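PDB 3S9F: tryparedoxin from Leishmania major, which probably serves as a thioredoxin-fold disulfide reductase, passing reducing equivalents to tryparedoxin peroxidase in the parasite's detoxification pathway. Local coordinates for residues Glu72-Glu75 against Lys76-Ser80. Numbering follows the deposited sequence.
Sequences EFYE and KHHDS. With MG (magnesium ion), chain F.
Glu72 and Lys76 run side by side one turn apart near the C-terminal end of helix 61-77, both extended, and close in a salt bridge of 2.6 Å between Glu72 OE2 and Lys76 NZ. The ammonium sits above the carboxylate plane, while the backbone keeps its helical bond from Lys76 N to Glu72 O. Next along, Phe73 offers the CD2-CE2 side of its ring to the imidazole of His77, with Phe73 CD2 and His77 CD2 3.5 Å apart. The planes are inclined at 34°, an oblique meeting near the rim of the phenyl face; Phe160 also touches this ring.

Tyr74 meets His78 with both its ring and its carbonyl. The ring lies almost flat against that of His78 in an offset stack, planes at 6° and centroids 3.9 Å apart, and His78 CB adds a CH-pi contact over the same phenol. With chi1 at 83°, His78 CG sits between the backbone N and the carbonyl carbon, which folds the ring back over Tyr74. His78 ND1 donates to Tyr74 O at 2.7 Å, close to the imidazole plane, while His78 N reaches that oxygen from the opposite face of the carbonyl. The phenol hydroxyl bonds Glu84 on strand 83-89, and Trp106 packs edge-to-face with the ring. Glu75 contributes its carbonyl: water 3 links Glu75 O to Asp79 N and OD2.

With ND1 spent as a donor, His78 turns NE2 to a magnesium ion at 2.0 Å, and waters fill much of the remaining shell. Two of them also bond Asp79 OD1, and water 2 bonds Tyr74 OH, making these second-shell groups. The stack and the ND1 bond together fix the imidazole's rotation, and the carbonyl probably makes NE2 a stronger donor to the metal.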
loop_
_atom_site.group_PDB
_atom_site.type_symbol
_atom_site.label_atom_id
_atom_site.label_comp_id
_atom_site.label_asym_id
_atom_site.label_seq_id
_atom_site.Cartn_x
_atom_site.Cartn_y
_atom_site.Cartn_z
ATOM N N GLU A 72 20.781 2.072 18.784
ATOM C CA GLU A 72 22.139 2.592 18.824
ATOM C C GLU A 72 22.818 2.441 17.447
ATOM O O GLU A 72 23.475 3.369 16.974
ATOM C CB GLU A 72 22.926 1.887 19.927
ATOM C CG GLU A 72 24.234 2.545 20.302
ATOM C CD GLU A 72 25.111 1.658 21.193
ATOM O OE1 GLU A 72 24.679 0.540 21.583
ATOM O OE2 GLU A 72 26.244 2.079 21.499
ATOM N N PHE A 73 22.634 1.285 16.808
ATOM C CA PHE A 73 23.229 1.028 15.495
ATOM C C PHE A 73 22.701 2.000 14.441
ATOM O O PHE A 73 23.473 2.535 13.646
ATOM C CB PHE A 73 22.988 -0.420 15.031
ATOM C CG PHE A 73 23.712 -0.765 13.753
ATOM C CD1 PHE A 73 23.031 -0.807 12.531
ATOM C CD2 PHE A 73 25.084 -1.026 13.767
ATOM C CE1 PHE A 73 23.719 -1.115 11.346
ATOM C CE2 PHE A 73 25.775 -1.334 12.597
ATOM C CZ PHE A 73 25.090 -1.381 11.382
ATOM N N TYR A 74 21.383 2.214 14.438
ATOM C CA TYR A 74 20.737 3.190 13.553
ATOM C C TYR A 74 21.221 4.640 13.753
ATOM O O TYR A 74 21.584 5.326 12.783
ATOM C CB TYR A 74 19.247 3.131 13.782
ATOM C CG TYR A 74 18.421 4.040 12.914
ATOM C CD1 TYR A 74 17.817 3.564 11.746
ATOM C CD2 TYR A 74 18.194 5.361 13.294
ATOM C CE1 TYR A 74 17.013 4.396 10.975
ATOM C CE2 TYR A 74 17.415 6.210 12.528
ATOM C CZ TYR A 74 16.807 5.717 11.380
ATOM O OH TYR A 74 16.006 6.559 10.649
ATOM N N GLU A 75 21.214 5.106 14.999
ATOM C CA GLU A 75 21.660 6.480 15.292
ATOM C C GLU A 75 23.071 6.738 14.778
ATOM O O GLU A 75 23.345 7.785 14.196
ATOM C CB GLU A 75 21.546 6.783 16.785
ATOM C CG GLU A 75 20.084 6.912 17.221
ATOM C CD GLU A 75 19.896 6.922 18.722
ATOM O OE1 GLU A 75 20.888 6.792 19.467
ATOM O OE2 GLU A 75 18.730 7.044 19.158
ATOM N N LYS A 76 23.936 5.746 14.950
ATOM C CA LYS A 76 25.343 5.833 14.577
ATOM C C LYS A 76 25.638 5.675 13.081
ATOM O O LYS A 76 26.565 6.318 12.566
ATOM C CB LYS A 76 26.120 4.766 15.338
ATOM C CG LYS A 76 26.409 5.111 16.790
ATOM C CD LYS A 76 27.326 4.047 17.382
ATOM C CE LYS A 76 27.102 3.882 18.868
ATOM N NZ LYS A 76 27.544 2.527 19.311
ATOM N N HIS A 77 24.861 4.838 12.390
ATOM C CA HIS A 77 25.216 4.376 11.042
ATOM C C HIS A 77 24.185 4.591 9.929
ATOM O O HIS A 77 24.517 4.391 8.762
ATOM C CB HIS A 77 25.566 2.885 11.061
ATOM C CG HIS A 77 26.733 2.544 11.929
ATOM N ND1 HIS A 77 28.039 2.744 11.535
ATOM C CD2 HIS A 77 26.789 2.006 13.168
ATOM C CE1 HIS A 77 28.851 2.353 12.501
ATOM N NE2 HIS A 77 28.118 1.901 13.502
ATOM N N HIS A 78 22.948 4.970 10.252
ATOM C CA HIS A 78 21.926 5.017 9.183
ATOM C C HIS A 78 22.275 6.018 8.065
ATOM O O HIS A 78 21.960 5.774 6.907
ATOM C CB HIS A 78 20.491 5.169 9.712
ATOM C CG HIS A 78 20.083 6.576 10.024
ATOM N ND1 HIS A 78 20.452 7.219 11.185
ATOM C CD2 HIS A 78 19.277 7.437 9.357
ATOM C CE1 HIS A 78 19.923 8.430 11.202
ATOM N NE2 HIS A 78 19.196 8.585 10.109
ATOM N N ASP A 79 22.932 7.121 8.420
ATOM C CA ASP A 79 23.338 8.125 7.419
ATOM C C ASP A 79 24.503 7.643 6.569
ATOM O O ASP A 79 24.424 7.631 5.331
ATOM C CB ASP A 79 23.721 9.441 8.097
ATOM C CG ASP A 79 22.535 10.155 8.697
ATOM O OD1 ASP A 79 21.558 10.404 7.961
ATOM O OD2 ASP A 79 22.583 10.476 9.909
ATOM N N SER A 80 25.588 7.257 7.243
ATOM C CA SER A 80 26.824 6.851 6.579
ATOM C C SER A 80 26.658 5.556 5.788
ATOM O O SER A 80 27.237 5.410 4.718
ATOM C CB SER A 80 27.973 6.729 7.583
ATOM O OG SER A 80 27.708 5.743 8.568
HETATM MG MG MG F . 17.877 10.047 9.571
HETATM O O HOH W 1 16.743 8.591 7.934
HETATM O O HOH W 2 16.159 9.130 10.386
HETATM O O HOH W 3 23.584 8.041 11.426
HETATM O O HOH W 4 18.738 10.322 7.870
HETATM O O HOH W 5 19.906 11.666 9.722
HETATM O O HOH W 6 16.457 11.714 8.941
#